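Local atomic coordinates of alpha-L-arabinofuranosidase B (Aspergillus kawachii, PDB entry 6SXT), a protein that hydrolyses terminal non-reducing alpha-L-arabinofuranosyl residues from arabinoxylan, arabinan and related plant polysaccharides, and carries a separate arabinose-binding domain. Residues A[415-427]-A[434-446]. Sequence-based numbering, arbitrary orientation.
Sequences QFHEDATFCPQAA and SLRSWSYPTRYFR. With NAG (2-acetamido-2-deoxy-beta-D-glucopyranose), chain D.
Phe445 drives its ring edge into Phe422 in a T-shaped stack, CE1 standing over the centre of the Phe422 ring with the planes at 85°. Here the Phe422 side of the beta hairpin formed by strands 422-426 and 433-437 packs against the next strand, 444-448, in the beta-trefoil arabinose-binding domain. Leu435 lies over a face of Phe445 with CD1 and turns CD2 to Pro424 CG, 4.2 Å away; Phe388 and Ile398 of neighbouring strands pack against this same side. The other side of the hairpin carries Cys423, disulfide-bonded to Cys385. Its SG meets the edge of the Trp438 indole, 3.9 Å from CD1, while Glu418 CG comes obliquely to the far end of that ring at CZ3. Between the strands, Cys423 and Arg436 exchange two backbone hydrogen bonds, as do Gln425 and Ser434. Where the pairing ends, Trp438 N still reaches Thr421 O at 3.0 Å, and a water joins that carbonyl to Glu418 O and Ser437 OG. Nearby Asp419, a substrate-binding residue, has OD2 salt-bridged to Arg399. At the opposite, polar end, Gln425 runs extended with CG anti to the backbone N (chi1 -174°), which carries its amide out to Tyr444 and Arg436. Arg436 NH2 bonds to Leu322 O, and its NH1 reaches Gln425 OE1 from above the carbonyl plane at 3.0 Å. Tyr444 OH donates to the same Gln425 OE1 at 2.6 Å.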
# COMPACT_ATOMS: atom_id res chain seq x y z
N GLN A 415 -15.73 -1.35 -2.25
CA GLN A 415 -15.43 -0.10 -1.55
C GLN A 415 -15.99 -0.09 -0.11
O GLN A 415 -15.27 0.25 0.85
CB GLN A 415 -15.94 1.11 -2.31
CG GLN A 415 -15.33 2.40 -1.83
CD GLN A 415 -13.82 2.36 -1.92
OE1 GLN A 415 -13.24 2.20 -3.00
NE2 GLN A 415 -13.13 2.46 -0.79
N PHE A 416 -17.26 -0.44 0.07
CA PHE A 416 -17.82 -0.52 1.43
C PHE A 416 -17.02 -1.50 2.29
O PHE A 416 -16.66 -1.18 3.42
CB PHE A 416 -19.29 -0.97 1.37
CG PHE A 416 -19.92 -0.96 2.73
CD1 PHE A 416 -19.72 -1.96 3.64
CD2 PHE A 416 -20.63 0.18 3.11
CE1 PHE A 416 -20.28 -1.88 4.90
CE2 PHE A 416 -21.16 0.28 4.38
CZ PHE A 416 -20.98 -0.76 5.24
N HIS A 417 -16.76 -2.68 1.77
CA HIS A 417 -16.02 -3.74 2.50
C HIS A 417 -14.70 -3.16 3.01
O HIS A 417 -14.36 -3.36 4.20
CB HIS A 417 -15.76 -4.96 1.63
CG HIS A 417 -16.99 -5.73 1.26
ND1 HIS A 417 -16.92 -6.73 0.31
CD2 HIS A 417 -18.27 -5.65 1.67
CE1 HIS A 417 -18.13 -7.29 0.18
NE2 HIS A 417 -18.98 -6.66 0.97
N GLU A 418 -13.99 -2.50 2.12
CA GLU A 418 -12.65 -1.93 2.48
C GLU A 418 -12.79 -0.84 3.53
O GLU A 418 -11.99 -0.81 4.50
CB GLU A 418 -11.94 -1.40 1.24
CG GLU A 418 -11.57 -2.52 0.26
CD GLU A 418 -10.66 -2.17 -0.91
OE1 GLU A 418 -10.57 -1.01 -1.26
OE2 GLU A 418 -10.13 -3.11 -1.48
N ASP A 419 -13.82 0.03 3.39
CA ASP A 419 -14.04 1.17 4.30
C ASP A 419 -14.54 0.67 5.66
O ASP A 419 -14.54 1.46 6.62
CB ASP A 419 -15.16 2.07 3.73
CG ASP A 419 -14.89 2.85 2.45
OD1 ASP A 419 -13.69 2.93 2.02
OD2 ASP A 419 -15.91 3.49 1.91
N ALA A 420 -14.96 -0.58 5.76
CA ALA A 420 -15.60 -1.15 6.98
C ALA A 420 -14.72 -2.21 7.65
O ALA A 420 -15.19 -2.94 8.52
CB ALA A 420 -16.97 -1.71 6.64
N THR A 421 -13.45 -2.35 7.24
CA THR A 421 -12.58 -3.40 7.80
C THR A 421 -11.51 -2.75 8.67
O THR A 421 -10.85 -1.80 8.21
CB THR A 421 -11.98 -4.24 6.68
OG1 THR A 421 -13.02 -4.85 5.94
CG2 THR A 421 -11.09 -5.34 7.20
N PHE A 422 -11.36 -3.26 9.87
CA PHE A 422 -10.42 -2.70 10.87
C PHE A 422 -9.65 -3.84 11.48
O PHE A 422 -10.18 -4.93 11.79
CB PHE A 422 -11.18 -1.88 11.91
CG PHE A 422 -11.87 -0.70 11.29
CD1 PHE A 422 -11.27 0.53 11.11
CD2 PHE A 422 -13.17 -0.85 10.82
CE1 PHE A 422 -11.90 1.59 10.48
CE2 PHE A 422 -13.83 0.21 10.23
CZ PHE A 422 -13.20 1.42 10.01
N CYS A 423 -8.37 -3.57 11.73
CA CYS A 423 -7.42 -4.57 12.22
C CYS A 423 -7.05 -4.23 13.64
O CYS A 423 -6.52 -3.16 13.91
CB CYS A 423 -6.17 -4.57 11.36
SG CYS A 423 -6.54 -4.93 9.59
N PRO A 424 -7.39 -5.09 14.63
CA PRO A 424 -7.07 -4.79 16.02
C PRO A 424 -5.55 -4.75 16.15
O PRO A 424 -4.83 -5.59 15.55
CB PRO A 424 -7.68 -5.93 16.81
CG PRO A 424 -8.76 -6.46 15.88
CD PRO A 424 -8.21 -6.30 14.49
N GLN A 425 -5.14 -3.82 17.00
CA GLN A 425 -3.71 -3.64 17.35
C GLN A 425 -3.64 -3.48 18.86
O GLN A 425 -4.51 -2.77 19.44
CB GLN A 425 -3.19 -2.41 16.63
CG GLN A 425 -1.68 -2.21 16.81
CD GLN A 425 -1.12 -1.04 16.06
OE1 GLN A 425 -1.63 -0.60 15.01
NE2 GLN A 425 0.01 -0.52 16.57
N ALA A 426 -2.66 -4.05 19.51
CA ALA A 426 -2.47 -3.80 20.95
C ALA A 426 -2.57 -2.29 21.18
O ALA A 426 -1.87 -1.49 20.54
CB ALA A 426 -1.14 -4.39 21.38
N ALA A 427 -3.38 -1.82 22.15
CA ALA A 427 -3.65 -0.40 22.31
C ALA A 427 -2.35 0.39 22.45
O ALA A 427 -1.44 -0.02 23.20
CB ALA A 427 -4.53 -0.12 23.51
N SER A 434 -6.42 -0.83 19.87
CA SER A 434 -6.55 0.25 18.89
C SER A 434 -7.07 -0.40 17.61
O SER A 434 -6.56 -1.47 17.23
CB SER A 434 -5.27 1.02 18.66
OG SER A 434 -4.84 1.62 19.90
N LEU A 435 -7.96 0.25 16.89
CA LEU A 435 -8.55 -0.38 15.69
C LEU A 435 -8.05 0.37 14.45
O LEU A 435 -8.44 1.52 14.18
CB LEU A 435 -10.09 -0.30 15.82
CG LEU A 435 -10.65 -1.18 16.95
CD1 LEU A 435 -12.15 -0.93 17.12
CD2 LEU A 435 -10.41 -2.62 16.63
N ARG A 436 -7.11 -0.27 13.74
CA ARG A 436 -6.45 0.38 12.59
C ARG A 436 -7.28 0.13 11.33
O ARG A 436 -7.67 -0.97 11.09
CB ARG A 436 -5.05 -0.25 12.42
CG ARG A 436 -4.17 0.50 11.44
CD ARG A 436 -2.74 -0.04 11.37
NE ARG A 436 -2.79 -1.39 10.86
CZ ARG A 436 -2.65 -2.52 11.57
NH1 ARG A 436 -2.41 -2.50 12.87
NH2 ARG A 436 -2.79 -3.71 10.98
N SER A 437 -7.48 1.14 10.52
CA SER A 437 -8.14 0.99 9.21
C SER A 437 -7.32 0.03 8.36
O SER A 437 -6.13 0.28 8.18
CB SER A 437 -8.35 2.28 8.55
OG SER A 437 -8.75 2.11 7.18
N TRP A 438 -7.94 -1.02 7.81
CA TRP A 438 -7.24 -1.87 6.83
C TRP A 438 -6.92 -1.08 5.58
O TRP A 438 -5.80 -1.20 5.05
CB TRP A 438 -8.11 -3.07 6.49
CG TRP A 438 -7.45 -3.94 5.45
CD1 TRP A 438 -6.49 -4.88 5.67
CD2 TRP A 438 -7.60 -3.82 4.04
NE1 TRP A 438 -6.05 -5.37 4.47
CE2 TRP A 438 -6.71 -4.74 3.46
CE3 TRP A 438 -8.38 -3.02 3.22
CZ2 TRP A 438 -6.58 -4.88 2.08
CZ3 TRP A 438 -8.28 -3.16 1.86
CH2 TRP A 438 -7.35 -4.04 1.29
N SER A 439 -7.85 -0.26 5.07
CA SER A 439 -7.64 0.36 3.76
C SER A 439 -6.73 1.61 3.89
O SER A 439 -6.06 1.96 2.91
CB SER A 439 -8.94 0.68 3.10
OG SER A 439 -9.69 1.59 3.88
N TYR A 440 -6.72 2.26 5.04
CA TYR A 440 -5.88 3.44 5.32
C TYR A 440 -5.15 3.21 6.62
O TYR A 440 -5.54 3.71 7.69
CB TYR A 440 -6.70 4.74 5.41
CG TYR A 440 -7.19 5.30 4.12
CD1 TYR A 440 -8.26 4.72 3.44
CD2 TYR A 440 -6.59 6.44 3.56
CE1 TYR A 440 -8.76 5.28 2.27
CE2 TYR A 440 -7.06 6.98 2.38
CZ TYR A 440 -8.17 6.43 1.78
OH TYR A 440 -8.66 7.00 0.63
N PRO A 441 -4.07 2.38 6.61
CA PRO A 441 -3.44 1.99 7.86
C PRO A 441 -2.66 3.04 8.63
O PRO A 441 -2.21 2.77 9.73
CB PRO A 441 -2.56 0.80 7.46
CG PRO A 441 -2.28 1.07 6.00
CD PRO A 441 -3.57 1.65 5.44
N THR A 442 -2.60 4.24 8.08
CA THR A 442 -2.14 5.40 8.87
C THR A 442 -3.24 5.90 9.82
O THR A 442 -2.94 6.78 10.63
CB THR A 442 -1.73 6.57 7.99
OG1 THR A 442 -2.82 6.93 7.11
CG2 THR A 442 -0.53 6.20 7.13
N ARG A 443 -4.44 5.35 9.68
CA ARG A 443 -5.60 5.87 10.45
C ARG A 443 -6.22 4.81 11.33
O ARG A 443 -6.22 3.63 11.00
CB ARG A 443 -6.60 6.43 9.46
CG ARG A 443 -6.10 7.68 8.74
CD ARG A 443 -7.05 8.19 7.66
NE ARG A 443 -6.50 9.41 7.10
CZ ARG A 443 -6.59 10.63 7.65
NH1 ARG A 443 -7.29 10.82 8.74
NH2 ARG A 443 -5.92 11.65 7.12
N TYR A 444 -6.77 5.30 12.44
CA TYR A 444 -7.30 4.51 13.54
C TYR A 444 -8.63 5.07 14.00
O TYR A 444 -8.83 6.27 13.89
CB TYR A 444 -6.37 4.58 14.75
CG TYR A 444 -5.04 3.88 14.58
CD1 TYR A 444 -4.00 4.48 13.92
CD2 TYR A 444 -4.85 2.61 15.09
CE1 TYR A 444 -2.82 3.78 13.69
CE2 TYR A 444 -3.66 1.93 14.93
CZ TYR A 444 -2.64 2.54 14.25
OH TYR A 444 -1.43 1.87 14.09
N PHE A 445 -9.50 4.20 14.50
CA PHE A 445 -10.64 4.71 15.32
C PHE A 445 -10.09 5.76 16.29
O PHE A 445 -9.16 5.44 17.06
CB PHE A 445 -11.32 3.64 16.18
CG PHE A 445 -12.40 2.80 15.55
CD1 PHE A 445 -12.34 2.28 14.27
CD2 PHE A 445 -13.54 2.52 16.29
CE1 PHE A 445 -13.33 1.46 13.77
CE2 PHE A 445 -14.54 1.71 15.80
CZ PHE A 445 -14.45 1.21 14.53
N ARG A 446 -10.65 6.96 16.29
CA ARG A 446 -10.15 8.05 17.16
C ARG A 446 -11.34 8.94 17.53
O ARG A 446 -12.01 9.43 16.60
CB ARG A 446 -9.06 8.87 16.45
CG ARG A 446 -8.35 9.89 17.34
CD ARG A 446 -8.93 11.32 17.23
NE ARG A 446 -8.30 12.08 18.30
CZ ARG A 446 -7.11 12.66 18.21
NH1 ARG A 446 -6.54 12.84 17.03
NH2 ARG A 446 -6.54 13.13 19.31
C1 NAG D . 2.65 0.21 24.94
C2 NAG D . 2.24 0.37 26.40
C3 NAG D . 2.25 -0.99 27.12
C4 NAG D . 1.46 -2.04 26.32
C5 NAG D . 1.75 -1.98 24.82
C6 NAG D . 0.75 -2.84 24.00
C7 NAG D . 2.70 2.65 27.21
C8 NAG D . 3.69 3.57 27.83
N2 NAG D . 3.08 1.37 27.06
O3 NAG D . 1.73 -0.89 28.48
O4 NAG D . 1.65 -3.34 26.87
O5 NAG D . 1.71 -0.65 24.28
O6 NAG D . -0.62 -2.40 24.27
O7 NAG D . 1.59 3.04 26.85
O HOH W 1 -10.76 0.39 6.55
O HOH W 2 -11.32 2.46 2.00
O HOH W 3 -2.35 -4.94 14.39
O HOH W 4 1.14 1.85 15.24